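Local atomic coordinates of ATP-dependent kinase YFH7 (Saccharomyces cerevisiae, PDB entry 2GA8), a protein that acts as an ATP-dependent kinase of the P-loop class and could be involved in assembling the endoplasmic reticulum membrane. Residues A[195-198]-A[199-202]; A[275-278]-A[279-282]. All coordinates share one frame; numbering follows the deposited sequence.

Interaction 1: residues A[195-198]-A[199-202]; sequences FLQL and CKIL. With SO4 (sulfate ion), chain I.
K200 NZ is gripped from two sides, by a sulfate oxygen and by a water that ties it back to Q197. K200 NZ donates to sulfate O2 at 2.8 Å. The water accepts from K200 NZ and donates to Q197 OE1, which lies 2.8 Å from it. The lysine chain is extended beyond CG and runs back along the helix toward L196. Q197 bends at CG (chi2 55°), which turns its amide oxygen toward the lysine chain, 3.8 Å from OE1 to K200 CD.

On another face of helix 192-206, C199 SG sits 3.7 Å from F195 CE2. This sulfur-aromatic contact is oblique: seen from the ring centroid, SG lies 48° off the normal. F164 meets the same ring edge-to-face. One turn further on, L198 CG touches L202 CD1 at 4.1 Å, and L202 also packs on V263 and L265 of strand 262-267. Four i to i+4 backbone bonds, from C199 N to F195 O through L202 N to L198 O, fix the spacing of these side chains.

This part of the helix is largely buried against neighbouring strands, loops and helix 275-285. K200 is the one exposed residue, and its charge is probably partly balanced by the sulfate, likely from the crystallisation liquor.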
loop_
_atom_site.group_PDB
_atom_site.type_symbol
_atom_site.label_atom_id
_atom_site.label_comp_id
_atom_site.label_asym_id
_atom_site.label_seq_id
_atom_site.Cartn_x
_atom_site.Cartn_y
_atom_site.Cartn_z
ATOM N N PHE A 195 -3.967 4.525 6.041
ATOM C CA PHE A 195 -3.790 3.459 5.066
ATOM C C PHE A 195 -5.182 2.958 4.683
ATOM O O PHE A 195 -5.473 2.701 3.517
ATOM C CB PHE A 195 -2.971 2.302 5.631
ATOM C CG PHE A 195 -2.580 1.303 4.586
ATOM C CD1 PHE A 195 -1.461 1.520 3.790
ATOM C CD2 PHE A 195 -3.383 0.200 4.322
ATOM C CE1 PHE A 195 -1.149 0.655 2.741
ATOM C CE2 PHE A 195 -3.082 -0.669 3.273
ATOM C CZ PHE A 195 -1.967 -0.439 2.484
ATOM N N LEU A 196 -6.045 2.810 5.681
ATOM C CA LEU A 196 -7.407 2.376 5.417
ATOM C C LEU A 196 -8.061 3.414 4.506
ATOM O O LEU A 196 -8.808 3.067 3.592
ATOM C CB LEU A 196 -8.197 2.257 6.725
ATOM C CG LEU A 196 -9.688 1.934 6.576
ATOM C CD1 LEU A 196 -9.852 0.621 5.813
ATOM C CD2 LEU A 196 -10.334 1.837 7.963
ATOM N N GLN A 197 -7.768 4.691 4.740
ATOM C CA GLN A 197 -8.345 5.743 3.919
ATOM C C GLN A 197 -7.863 5.610 2.477
ATOM O O GLN A 197 -8.619 5.860 1.545
ATOM C CB GLN A 197 -7.991 7.126 4.475
ATOM C CG GLN A 197 -8.800 8.264 3.861
ATOM C CD GLN A 197 -10.306 8.056 3.984
ATOM O OE1 GLN A 197 -10.802 7.632 5.024
ATOM N NE2 GLN A 197 -11.037 8.371 2.921
ATOM N N LEU A 198 -6.605 5.223 2.284
ATOM C CA LEU A 198 -6.109 5.036 0.922
ATOM C C LEU A 198 -6.912 3.903 0.286
ATOM O O LEU A 198 -7.279 3.975 -0.885
ATOM C CB LEU A 198 -4.616 4.676 0.920
ATOM C CG LEU A 198 -4.026 4.274 -0.440
ATOM C CD1 LEU A 198 -4.161 5.425 -1.427
ATOM C CD2 LEU A 198 -2.553 3.886 -0.269
ATOM N N CYS A 199 -7.190 2.856 1.057
ATOM C CA CYS A 199 -7.958 1.732 0.525
ATOM C C CYS A 199 -9.376 2.142 0.144
ATOM O O CYS A 199 -9.907 1.653 -0.844
ATOM C CB CYS A 199 -7.986 0.573 1.516
ATOM S SG CYS A 199 -6.366 -0.181 1.744
ATOM N N LYS A 200 -9.980 3.051 0.910
ATOM C CA LYS A 200 -11.333 3.520 0.592
ATOM C C LYS A 200 -11.291 4.344 -0.700
ATOM O O LYS A 200 -12.208 4.293 -1.518
ATOM C CB LYS A 200 -11.885 4.394 1.719
ATOM C CG LYS A 200 -12.128 3.663 3.026
ATOM C CD LYS A 200 -12.850 4.574 4.017
ATOM C CE LYS A 200 -13.246 3.824 5.275
ATOM N NZ LYS A 200 -14.004 4.709 6.207
ATOM N N ILE A 201 -10.225 5.120 -0.862
ATOM C CA ILE A 201 -10.045 5.940 -2.050
ATOM C C ILE A 201 -9.869 5.020 -3.252
ATOM O O ILE A 201 -10.473 5.229 -4.304
ATOM C CB ILE A 201 -8.804 6.856 -1.898
ATOM C CG1 ILE A 201 -9.118 7.969 -0.895
ATOM C CG2 ILE A 201 -8.389 7.423 -3.251
ATOM C CD1 ILE A 201 -7.941 8.857 -0.566
ATOM N N LEU A 202 -9.044 3.988 -3.092
ATOM C CA LEU A 202 -8.827 3.048 -4.182
ATOM C C LEU A 202 -10.111 2.314 -4.559
ATOM O O LEU A 202 -10.404 2.120 -5.741
ATOM C CB LEU A 202 -7.743 2.034 -3.804
ATOM C CG LEU A 202 -6.333 2.610 -3.663
ATOM C CD1 LEU A 202 -5.374 1.511 -3.221
ATOM C CD2 LEU A 202 -5.891 3.198 -4.999
HETATM S S SO4 I . -14.672 3.268 9.537
HETATM O O1 SO4 I . -13.290 3.174 10.048
HETATM O O2 SO4 I . -14.868 4.584 8.898
HETATM O O3 SO4 I . -14.908 2.200 8.547
HETATM O O4 SO4 I . -15.623 3.119 10.657
HETATM O O HOH W 1 -13.587 7.614 5.564
#

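Interaction 2: residues A[275-278]-A[279-282]; sequences ENWK and KIYK. With SO4 (sulfate ion), chain I.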
loop_
_atom_site.group_PDB
_atom_site.type_symbol
_atom_site.label_atom_id
_atom_site.label_comp_id
_atom_site.label_asym_id
_atom_site.label_seq_id
_atom_site.Cartn_x
_atom_site.Cartn_y
_atom_site.Cartn_z
ATOM N N GLU A 275 -8.149 -3.730 14.779
ATOM C CA GLU A 275 -8.443 -2.331 14.491
ATOM C C GLU A 275 -8.702 -1.976 13.024
ATOM O O GLU A 275 -9.528 -2.605 12.374
ATOM C CB GLU A 275 -7.345 -1.437 15.076
ATOM C CG GLU A 275 -5.926 -1.893 14.784
ATOM C CD GLU A 275 -5.054 -0.750 14.318
ATOM O OE1 GLU A 275 -5.528 0.024 13.458
ATOM O OE2 GLU A 275 -3.906 -0.630 14.801
ATOM N N ASN A 276 -8.008 -0.966 12.506
ATOM C CA ASN A 276 -8.223 -0.543 11.124
ATOM C C ASN A 276 -7.735 -1.538 10.079
ATOM O O ASN A 276 -8.227 -1.538 8.952
ATOM C CB ASN A 276 -7.549 0.810 10.870
ATOM C CG ASN A 276 -8.160 1.935 11.684
ATOM O OD1 ASN A 276 -7.454 2.841 12.134
ATOM N ND2 ASN A 276 -9.471 1.895 11.863
ATOM N N TRP A 277 -6.763 -2.370 10.442
ATOM C CA TRP A 277 -6.214 -3.350 9.506
ATOM C C TRP A 277 -7.269 -4.344 9.058
ATOM O O TRP A 277 -7.316 -4.736 7.892
ATOM C CB TRP A 277 -5.052 -4.123 10.147
ATOM C CG TRP A 277 -3.960 -3.256 10.672
ATOM C CD1 TRP A 277 -3.640 -3.044 11.982
ATOM C CD2 TRP A 277 -3.039 -2.474 9.901
ATOM N NE1 TRP A 277 -2.575 -2.174 12.077
ATOM C CE2 TRP A 277 -2.186 -1.811 10.813
ATOM C CE3 TRP A 277 -2.852 -2.269 8.528
ATOM C CZ2 TRP A 277 -1.161 -0.956 10.397
ATOM C CZ3 TRP A 277 -1.828 -1.415 8.112
ATOM C CH2 TRP A 277 -0.997 -0.770 9.046
ATOM N N LYS A 278 -8.119 -4.744 9.995
ATOM C CA LYS A 278 -9.161 -5.711 9.708
ATOM C C LYS A 278 -10.104 -5.213 8.631
ATOM O O LYS A 278 -10.649 -6.006 7.876
ATOM C CB LYS A 278 -9.945 -6.032 10.986
ATOM C CG LYS A 278 -11.016 -7.088 10.807
ATOM C CD LYS A 278 -11.679 -7.437 12.133
ATOM C CE LYS A 278 -12.737 -8.515 11.951
ATOM N NZ LYS A 278 -13.340 -8.934 13.248
ATOM N N LYS A 279 -10.280 -3.898 8.553
ATOM C CA LYS A 279 -11.178 -3.310 7.573
ATOM C C LYS A 279 -10.588 -3.247 6.162
ATOM O O LYS A 279 -11.307 -2.996 5.195
ATOM C CB LYS A 279 -11.591 -1.910 8.034
ATOM C CG LYS A 279 -12.207 -1.888 9.430
ATOM C CD LYS A 279 -12.476 -0.467 9.912
ATOM C CE LYS A 279 -12.934 -0.461 11.363
ATOM N NZ LYS A 279 -13.133 0.919 11.898
ATOM N N ILE A 280 -9.285 -3.493 6.044
ATOM C CA ILE A 280 -8.615 -3.449 4.743
ATOM C C ILE A 280 -9.124 -4.470 3.743
ATOM O O ILE A 280 -9.492 -4.105 2.624
ATOM C CB ILE A 280 -7.092 -3.643 4.891
ATOM C CG1 ILE A 280 -6.491 -2.415 5.575
ATOM C CG2 ILE A 280 -6.448 -3.857 3.518
ATOM C CD1 ILE A 280 -5.015 -2.553 5.879
ATOM N N TYR A 281 -9.131 -5.742 4.133
ATOM C CA TYR A 281 -9.599 -6.799 3.244
ATOM C C TYR A 281 -10.994 -6.498 2.719
ATOM O O TYR A 281 -11.208 -6.438 1.511
ATOM C CB TYR A 281 -9.615 -8.157 3.961
ATOM C CG TYR A 281 -10.275 -9.265 3.163
ATOM C CD1 TYR A 281 -9.629 -9.851 2.076
ATOM C CD2 TYR A 281 -11.558 -9.707 3.479
ATOM C CE1 TYR A 281 -10.247 -10.854 1.317
ATOM C CE2 TYR A 281 -12.188 -10.709 2.724
ATOM C CZ TYR A 281 -11.525 -11.273 1.647
ATOM O OH TYR A 281 -12.141 -12.254 0.897
ATOM N N LYS A 282 -11.946 -6.315 3.628
ATOM C CA LYS A 282 -13.311 -6.038 3.216
ATOM C C LYS A 282 -13.407 -4.813 2.314
ATOM O O LYS A 282 -14.118 -4.844 1.315
ATOM C CB LYS A 282 -14.223 -5.855 4.434
ATOM C CG LYS A 282 -15.671 -5.598 4.058
ATOM C CD LYS A 282 -16.581 -5.589 5.273
ATOM C CE LYS A 282 -18.007 -5.241 4.873
ATOM N NZ LYS A 282 -18.533 -6.178 3.846
HETATM S S SO4 I . -14.672 3.268 9.537
HETATM O O1 SO4 I . -13.290 3.174 10.048
HETATM O O2 SO4 I . -14.868 4.584 8.898
HETATM O O3 SO4 I . -14.908 2.200 8.547
HETATM O O4 SO4 I . -15.623 3.119 10.657
HETATM O O HOH W 2 -7.633 -7.000 6.305
#
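The W277 indole meets I280 at its edge: I280 CD1 lies near the ring plane, 3.4 Å from W277 CE3. Three residues apart, the two side chains leave the same side of the helix, and their like first torsions (chi1 -55° for W277, -69° for I280) tilt them the same way. M161 and F190 from loops also touch the indole, and its NE1 makes a weak hydrogen bond to P187 O. I280 packs on F195 of helix 192-206 as well. An alanine in place of I280 would probably leave this indole edge without its apolar neighbour and open a gap beside F195.

The contact lies at the start of helix 275-285, which follows strand 262-267 of the parallel sheet in this P-loop kinase. The start is weakly bonded. It has two i to i+3 hydrogen bonds, K279 N to N276 O at 3.2 Å and I280 N to W277 O at 3.0 Å, each donor lying well above the carbonyl plane. A water bridges W277 O and Y281 N, where the direct gap is 4.3 Å. E275 OE1 accepts from N276 N through its anti lone pair and also bonds S192 OG. K279 extends its chain to bring NZ within 2.9 Å of sulfate O1.

How the interactions relate
Interactions 1 and 2 lie on two helices, 192-206 and 275-285, that pack against each other; the centres of the two interactions are about 10 Å apart. The apolar join is made by F195 CD2, 3.6 Å from I280 CD1, and by L196 CD2, 3.7 Å from K279 CD. C199 SG adds a looser touch on I280 CG2 at 4.1 Å. Beside this join, K200 and K279 hold one sulfate from the two helices. The side chains of F195 and W277 are each about 11 Å from that of K37, in the ATP site assigned by similarity. No residue of either contact is among those assigned to ATP binding.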